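DNA damage response protein Rtt109, putative (Neosartorya fumigata, PDB 5ZB9) probably acetylates a lysine of histone H3, transferring the acetyl group from acetyl-CoA, in the nucleus. Local coordinates at residues A250-C254 with S288-R292. Residue numbers count along the deposited sequence, not the author numbering.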
ATOM      1  N   ALA A 250      19.684  -2.910 -16.027  1.00 43.46           N
ATOM      2  CA  ALA A 250      18.823  -2.158 -16.935  1.00 38.09           C
ATOM      3  C   ALA A 250      18.868  -0.666 -16.574  1.00 39.16           C
ATOM      4  O   ALA A 250      19.330  -0.308 -15.488  1.00 41.61           O
ATOM      5  CB  ALA A 250      17.403  -2.700 -16.875  1.00 38.20           C
ATOM      6  N   PRO A 251      18.420   0.220 -17.486  1.00 38.77           N
ATOM      7  CA  PRO A 251      18.463   1.653 -17.154  1.00 36.53           C
ATOM      8  C   PRO A 251      17.612   1.983 -15.927  1.00 31.47           C
ATOM      9  O   PRO A 251      16.580   1.340 -15.718  1.00 29.22           O
ATOM     10  CB  PRO A 251      17.892   2.325 -18.404  1.00 36.45           C
ATOM     11  CG  PRO A 251      18.041   1.319 -19.483  1.00 41.94           C
ATOM     12  CD  PRO A 251      17.888  -0.013 -18.839  1.00 33.11           C
ATOM     13  N   PRO A 252      18.042   2.969 -15.122  1.00 31.00           N
ATOM     14  CA  PRO A 252      17.363   3.294 -13.861  1.00 29.09           C
ATOM     15  C   PRO A 252      15.852   3.485 -14.024  1.00 29.86           C
ATOM     16  O   PRO A 252      15.105   3.116 -13.123  1.00 31.54           O
ATOM     17  CB  PRO A 252      18.038   4.597 -13.430  1.00 30.70           C
ATOM     18  CG  PRO A 252      19.389   4.533 -14.052  1.00 32.01           C
ATOM     19  CD  PRO A 252      19.210   3.833 -15.360  1.00 30.23           C
ATOM     20  N   ARG A 253      15.410   4.013 -15.162  1.00 27.96           N
ATOM     21  CA  ARG A 253      13.987   4.253 -15.391  1.00 29.40           C
ATOM     22  C   ARG A 253      13.149   2.976 -15.355  1.00 27.51           C
ATOM     23  O   ARG A 253      11.923   3.039 -15.290  1.00 30.86           O
ATOM     24  CB  ARG A 253      13.771   4.970 -16.731  1.00 25.36           C
ATOM     25  CG  ARG A 253      14.083   4.137 -17.972  1.00 30.37           C
ATOM     26  CD  ARG A 253      13.748   4.913 -19.238  1.00 24.12           C
ATOM     27  NE  ARG A 253      12.388   5.427 -19.182  1.00 23.82           N
ATOM     28  CZ  ARG A 253      11.330   4.765 -19.632  1.00 26.97           C
ATOM     29  NH1 ARG A 253      11.487   3.572 -20.194  1.00 23.33           N
ATOM     30  NH2 ARG A 253      10.118   5.299 -19.525  1.00 23.63           N
ATOM     31  N   CYS A 254      13.813   1.824 -15.402  1.00 25.67           N
ATOM     32  CA  CYS A 254      13.129   0.532 -15.406  1.00 30.58           C
ATOM     33  C   CYS A 254      13.119  -0.123 -14.032  1.00 29.50           C
ATOM     34  O   CYS A 254      12.459  -1.140 -13.829  1.00 31.48           O
ATOM     35  CB  CYS A 254      13.795  -0.428 -16.401  1.00 35.36           C
ATOM     36  SG  CYS A 254      14.020   0.209 -18.075  1.00 37.71           S
ATOM     37  N   SER A 288      18.274   4.276 -25.691  1.00 49.50           N
ATOM     38  CA  SER A 288      19.063   3.713 -24.604  1.00 38.82           C
ATOM     39  C   SER A 288      18.242   3.718 -23.320  1.00 48.04           C
ATOM     40  O   SER A 288      18.463   2.906 -22.420  1.00 43.45           O
ATOM     41  CB  SER A 288      20.354   4.501 -24.406  1.00 42.44           C
ATOM     42  OG  SER A 288      20.079   5.838 -24.009  1.00 46.11           O
ATOM     43  N   GLY A 289      17.292   4.647 -23.249  1.00 42.12           N
ATOM     44  CA  GLY A 289      16.467   4.818 -22.072  1.00 36.09           C
ATOM     45  C   GLY A 289      17.221   5.500 -20.948  1.00 41.74           C
ATOM     46  O   GLY A 289      16.815   5.436 -19.791  1.00 37.06           O
ATOM     47  N   HIS A 290      18.330   6.153 -21.279  1.00 43.96           N
ATOM     48  CA  HIS A 290      19.127   6.827 -20.267  1.00 35.08           C
ATOM     49  C   HIS A 290      18.727   8.288 -20.140  1.00 41.58           C
ATOM     50  O   HIS A 290      18.619   9.009 -21.128  1.00 40.10           O
ATOM     51  CB  HIS A 290      20.615   6.718 -20.581  1.00 32.68           C
ATOM     52  CG  HIS A 290      21.161   5.332 -20.448  1.00 45.61           C
ATOM     53  ND1 HIS A 290      22.324   4.926 -21.068  1.00 50.87           N
ATOM     54  CD2 HIS A 290      20.709   4.256 -19.761  1.00 53.50           C
ATOM     55  CE1 HIS A 290      22.563   3.662 -20.770  1.00 51.03           C
ATOM     56  NE2 HIS A 290      21.600   3.231 -19.976  1.00 50.80           N
ATOM     57  N   TRP A 291      18.503   8.710 -18.903  1.00 37.22           N
ATOM     58  CA  TRP A 291      18.184  10.088 -18.602  1.00 30.93           C
ATOM     59  C   TRP A 291      19.383  11.002 -18.794  1.00 36.59           C
ATOM     60  O   TRP A 291      20.531  10.551 -18.809  1.00 37.44           O
ATOM     61  CB  TRP A 291      17.699  10.210 -17.169  1.00 36.93           C
ATOM     62  CG  TRP A 291      16.415   9.524 -16.866  1.00 34.03           C
ATOM     63  CD1 TRP A 291      15.293   9.503 -17.629  1.00 28.25           C
ATOM     64  CD2 TRP A 291      16.115   8.773 -15.683  1.00 32.97           C
ATOM     65  NE1 TRP A 291      14.302   8.788 -16.994  1.00 34.11           N
ATOM     66  CE2 TRP A 291      14.788   8.329 -15.796  1.00 32.10           C
ATOM     67  CE3 TRP A 291      16.843   8.438 -14.535  1.00 30.18           C
ATOM     68  CZ2 TRP A 291      14.169   7.578 -14.804  1.00 27.91           C
ATOM     69  CZ3 TRP A 291      16.235   7.683 -13.563  1.00 25.70           C
ATOM     70  CH2 TRP A 291      14.915   7.255 -13.703  1.00 26.47           C
ATOM     71  N   ARG A 292      19.110  12.297 -18.901  1.00 36.96           N
ATOM     72  CA  ARG A 292      20.166  13.284 -19.071  1.00 36.54           C
ATOM     73  C   ARG A 292      20.800  13.638 -17.729  1.00 39.67           C
ATOM     74  O   ARG A 292      22.016  13.551 -17.565  1.00 40.72           O
ATOM     75  CB  ARG A 292      19.617  14.545 -19.750  1.00 34.91           C
ATOM     76  CG  ARG A 292      20.667  15.615 -20.018  1.00 40.60           C
ATOM     77  CD  ARG A 292      20.086  16.845 -20.709  1.00 35.31           C
ATOM     78  NE  ARG A 292      19.106  17.533 -19.875  1.00 38.88           N
ATOM     79  CZ  ARG A 292      17.831  17.695 -20.212  1.00 47.55           C
ATOM     80  NH1 ARG A 292      17.005  18.334 -19.389  1.00 37.89           N
ATOM     81  NH2 ARG A 292      17.384  17.220 -21.377  1.00 44.77           N
TER
HETATM   82  O   HOH W   1      16.985   5.655 -17.032  1.00 31.26           O
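Two irregular loops can be fastened together without a single direct hydrogen bond between them, and the meeting of 250-254 with 288-292 illustrates how. Trp-291 and Arg-253 give up the most surface here. The indole lies against Pro-252 and Arg-253 in the turn 251-254, which is closed by a hydrogen bond from Cys-254 N to Pro-251 O (2.8 Å): Trp-291 CZ2 comes within 3.3 Å of Arg-253 CB, the backbone N of Arg-253 sits over one ring face, and Pro-252 CB touches Trp-291 CZ3 at 3.6 Å. Beyond this packing, the polar ends of both large side chains converge on Asp-272, at the end of helix 266-272, which forms a salt bridge with Arg-253 NE and accepts a hydrogen bond from Trp-291 NE1. Pro-251 supplies the third patch, its CG 3.4 Å from Ser-288 O and its CB 3.7 Å from CD2 at the edge of the His-290 ring. Gly-289 fits closely against this surface, with its O 3.2 Å from Arg-253 CD. A water joins the backbones, accepting from Arg-253 N (2.9 Å) and donating to Gly-289 O (2.8 Å). Far from the CoA site, this is plain loop-to-loop packing, in which the water and Asp-272 help join the loops before and after helix 266-272; its one named motif is the ST turn in which Ser-288 OG accepts from His-290 N at 3.3 Å.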